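Long-range contact in two-domain protein containing predicted PHP-like metal-dependent phosphoesterase (Bacteroides vulgatus ATCC 8482, PDB 3E38), which binds three zinc ions in a PHP-like domain, joined to an Ig-like domain, and is probably a metal-dependent phosphoesterase, perhaps acting as a nuclease: residues E209-F217 and A229-H240. Sequence-based numbering, arbitrary orientation.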
# COMPACT_ATOMS: atom_id res chain seq x y z
N GLU B 209 6.01 -3.58 -7.17
CA GLU B 209 7.13 -3.54 -8.12
C GLU B 209 8.37 -4.19 -7.51
O GLU B 209 8.51 -4.32 -6.32
CB GLU B 209 7.46 -2.11 -8.54
CG GLU B 209 6.37 -1.43 -9.33
CD GLU B 209 6.75 -0.06 -9.79
OE1 GLU B 209 7.95 0.32 -9.69
OE2 GLU B 209 5.83 0.65 -10.25
N HIS B 210 9.26 -4.61 -8.38
CA HIS B 210 10.50 -5.26 -7.94
C HIS B 210 11.65 -4.85 -8.80
O HIS B 210 11.51 -4.58 -10.00
CB HIS B 210 10.35 -6.79 -8.03
CG HIS B 210 10.18 -7.27 -9.43
ND1 HIS B 210 11.25 -7.50 -10.25
CD2 HIS B 210 9.07 -7.42 -10.19
CE1 HIS B 210 10.82 -7.83 -11.46
NE2 HIS B 210 9.50 -7.79 -11.45
N ARG B 211 12.83 -4.89 -8.20
CA ARG B 211 14.01 -4.47 -8.92
C ARG B 211 14.22 -5.43 -10.06
O ARG B 211 14.02 -6.62 -9.90
CB ARG B 211 15.25 -4.43 -8.02
CG ARG B 211 15.96 -5.77 -7.83
CD ARG B 211 17.39 -5.56 -7.37
NE ARG B 211 17.41 -5.25 -5.95
CZ ARG B 211 18.45 -4.79 -5.29
NH1 ARG B 211 19.59 -4.54 -5.92
NH2 ARG B 211 18.34 -4.56 -3.99
N THR B 212 14.61 -4.90 -11.22
CA THR B 212 14.96 -5.75 -12.36
C THR B 212 16.14 -6.61 -11.95
O THR B 212 17.09 -6.16 -11.33
CB THR B 212 15.26 -4.88 -13.58
OG1 THR B 212 14.06 -4.18 -13.89
CG2 THR B 212 15.72 -5.69 -14.79
N MSE B 213 16.06 -7.87 -12.25
CA MSE B 213 17.10 -8.77 -11.80
C MSE B 213 17.27 -9.97 -12.67
O MSE B 213 16.64 -10.10 -13.68
CB MSE B 213 16.75 -9.25 -10.38
CG MSE B 213 15.51 -10.15 -10.34
SE MSE B 213 15.03 -10.67 -8.50
CE MSE B 213 14.45 -8.91 -7.89
N THR B 214 18.16 -10.86 -12.24
CA THR B 214 18.42 -12.12 -13.00
C THR B 214 18.23 -13.36 -12.17
O THR B 214 18.73 -13.48 -11.04
CB THR B 214 19.85 -12.18 -13.61
OG1 THR B 214 20.11 -11.03 -14.39
CG2 THR B 214 20.06 -13.41 -14.45
N PHE B 215 17.41 -14.25 -12.69
CA PHE B 215 17.28 -15.57 -12.11
C PHE B 215 18.42 -16.42 -12.67
O PHE B 215 18.58 -16.56 -13.92
CB PHE B 215 15.93 -16.25 -12.43
CG PHE B 215 14.75 -15.61 -11.80
CD1 PHE B 215 14.92 -14.73 -10.75
CD2 PHE B 215 13.46 -15.98 -12.19
CE1 PHE B 215 13.82 -14.14 -10.15
CE2 PHE B 215 12.34 -15.40 -11.58
CZ PHE B 215 12.52 -14.48 -10.57
N VAL B 216 19.23 -16.95 -11.75
CA VAL B 216 20.37 -17.82 -12.08
C VAL B 216 20.13 -19.24 -11.56
O VAL B 216 19.95 -19.47 -10.36
CB VAL B 216 21.72 -17.26 -11.54
CG1 VAL B 216 22.92 -18.10 -12.04
CG2 VAL B 216 21.93 -15.79 -11.94
N PHE B 217 20.16 -20.20 -12.49
CA PHE B 217 19.92 -21.62 -12.15
C PHE B 217 21.24 -22.34 -11.97
O PHE B 217 21.85 -22.88 -12.90
CB PHE B 217 19.03 -22.28 -13.18
CG PHE B 217 17.81 -21.47 -13.52
CD1 PHE B 217 16.73 -21.42 -12.67
CD2 PHE B 217 17.77 -20.72 -14.69
CE1 PHE B 217 15.62 -20.67 -12.99
CE2 PHE B 217 16.67 -19.99 -14.99
CZ PHE B 217 15.60 -19.96 -14.14
N ALA B 229 26.71 -21.22 -13.95
CA ALA B 229 25.38 -20.95 -14.51
C ALA B 229 25.50 -19.92 -15.64
O ALA B 229 24.98 -20.09 -16.76
CB ALA B 229 24.42 -20.43 -13.44
N LEU B 230 26.22 -18.85 -15.33
CA LEU B 230 26.38 -17.74 -16.28
C LEU B 230 27.14 -18.19 -17.48
O LEU B 230 26.88 -17.74 -18.58
CB LEU B 230 27.09 -16.51 -15.68
CG LEU B 230 26.42 -15.79 -14.50
CD1 LEU B 230 27.35 -14.70 -13.92
CD2 LEU B 230 25.10 -15.20 -14.94
N ASP B 231 28.09 -19.08 -17.27
CA ASP B 231 28.96 -19.52 -18.36
C ASP B 231 28.17 -20.33 -19.33
O ASP B 231 28.50 -20.43 -20.54
CB ASP B 231 30.13 -20.38 -17.88
CG ASP B 231 31.21 -19.56 -17.20
OD1 ASP B 231 31.23 -18.33 -17.39
OD2 ASP B 231 32.06 -20.16 -16.51
N ASN B 232 27.12 -20.91 -18.79
CA ASN B 232 26.29 -21.86 -19.51
C ASN B 232 24.92 -21.32 -19.86
O ASN B 232 24.03 -22.06 -20.22
CB ASN B 232 26.20 -23.15 -18.69
CG ASN B 232 27.49 -23.93 -18.72
OD1 ASN B 232 27.93 -24.40 -19.80
ND2 ASN B 232 28.11 -24.12 -17.56
N ARG B 233 24.80 -20.01 -19.71
CA ARG B 233 23.59 -19.21 -20.01
C ARG B 233 22.30 -19.64 -19.31
O ARG B 233 21.19 -19.46 -19.83
CB ARG B 233 23.35 -19.24 -21.51
CG ARG B 233 24.62 -19.02 -22.33
CD ARG B 233 24.42 -19.61 -23.73
NE ARG B 233 24.12 -21.04 -23.64
CZ ARG B 233 25.03 -22.02 -23.61
NH1 ARG B 233 26.33 -21.76 -23.67
NH2 ARG B 233 24.63 -23.29 -23.53
N ARG B 234 22.48 -20.18 -18.12
CA ARG B 234 21.40 -20.72 -17.29
C ARG B 234 20.85 -19.63 -16.40
O ARG B 234 20.98 -19.61 -15.16
CB ARG B 234 21.88 -21.95 -16.52
CG ARG B 234 20.82 -23.02 -16.48
CD ARG B 234 21.26 -24.26 -15.74
NE ARG B 234 22.46 -24.88 -16.29
CZ ARG B 234 23.65 -24.87 -15.71
NH1 ARG B 234 23.84 -24.28 -14.54
NH2 ARG B 234 24.66 -25.49 -16.30
N THR B 235 20.24 -18.70 -17.12
CA THR B 235 19.61 -17.47 -16.59
C THR B 235 18.29 -17.15 -17.28
O THR B 235 17.94 -17.68 -18.35
CB THR B 235 20.50 -16.22 -16.87
OG1 THR B 235 20.61 -16.01 -18.30
CG2 THR B 235 21.94 -16.37 -16.27
N ALA B 236 17.60 -16.23 -16.64
CA ALA B 236 16.38 -15.57 -17.16
C ALA B 236 16.30 -14.22 -16.49
O ALA B 236 16.55 -14.10 -15.28
CB ALA B 236 15.11 -16.38 -16.88
N ALA B 237 16.02 -13.21 -17.29
CA ALA B 237 15.82 -11.85 -16.78
C ALA B 237 14.35 -11.61 -16.33
O ALA B 237 13.39 -11.89 -17.02
CB ALA B 237 16.28 -10.80 -17.80
N TYR B 238 14.24 -11.07 -15.14
CA TYR B 238 12.98 -10.75 -14.50
C TYR B 238 12.85 -9.25 -14.42
O TYR B 238 13.54 -8.58 -13.67
CB TYR B 238 12.96 -11.34 -13.12
CG TYR B 238 11.67 -11.17 -12.36
CD1 TYR B 238 10.43 -11.20 -13.01
CD2 TYR B 238 11.67 -11.04 -10.98
CE1 TYR B 238 9.28 -11.06 -12.31
CE2 TYR B 238 10.52 -10.91 -10.29
CZ TYR B 238 9.32 -10.93 -10.94
OH TYR B 238 8.14 -10.81 -10.19
N PHE B 239 11.91 -8.78 -15.20
CA PHE B 239 11.68 -7.38 -15.47
C PHE B 239 10.22 -7.05 -15.39
O PHE B 239 9.43 -7.49 -16.22
CB PHE B 239 12.16 -7.12 -16.91
CG PHE B 239 11.82 -5.75 -17.42
CD1 PHE B 239 12.59 -4.66 -17.05
CD2 PHE B 239 10.73 -5.55 -18.22
CE1 PHE B 239 12.27 -3.42 -17.48
CE2 PHE B 239 10.43 -4.31 -18.68
CZ PHE B 239 11.20 -3.24 -18.31
N HIS B 240 9.84 -6.26 -14.38
CA HIS B 240 8.45 -5.91 -14.26
C HIS B 240 7.72 -7.24 -14.19
O HIS B 240 8.06 -8.07 -13.36
CB HIS B 240 8.05 -5.05 -15.46
CG HIS B 240 8.64 -3.65 -15.41
ND1 HIS B 240 8.22 -2.62 -16.22
CD2 HIS B 240 9.55 -3.11 -14.57
CE1 HIS B 240 8.91 -1.53 -15.93
NE2 HIS B 240 9.73 -1.79 -14.93
O HOH W 1 11.69 -4.90 -12.73
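Water 1 joins segments 209-217 and 229-240 next to the paired strands: it donates to Thr212 OG1 (2.7 Å) and to the carbonyl oxygen of His210, and accepts from the backbone N of His240. Thr212 OG1 also bonds to the carbonyl of Gly171. Beyond it, strands 213-217 and 235-239 pair antiparallel, with Met213–Tyr238 and Phe215–Ala236 as hydrogen-bonded pairs; Phe215 N reaches Ala236 O at 2.7 Å. The chief side-chain contact is an offset stack of the His210 and Tyr238 rings, centroids 3.7 Å apart and planes only 9° from parallel. Tyr238 shares a sheet face with Met213 and Phe215, and with CG anti to the backbone N (chi1 -176°) its ring reaches the His210 ring. Its CB rests over the Phe215 ring, a CH-pi contact of 4.2 Å to the centroid, while Met213 CG meets the tyrosine ring at its edge. An alanine in place of Tyr238 would probably leave the His210 ring without its stacking partner and open a gap beside Phe215 CZ. At the other end, Arg234 NH1 donates almost straight to Phe217 O (2.9 Å, 168°), which lies in the guanidinium plane; NH2 forms a salt bridge with Glu228. On the opposite face, Thr214 CG2 packs on Thr235 CB at 3.7 Å, and their hydroxyls bond to the carbonyls of Gly191 and Met189. Strands 213-218 and 235-239, antiparallel neighbours linked through helix 223-231, continue the PHP sheet beyond strand 17-22: aromatic packing lines one face, while threonine hydroxyls bind backbone carbonyls on the other, where the side chain of Thr214 lies about 8 Å from that of the zinc ligand His24.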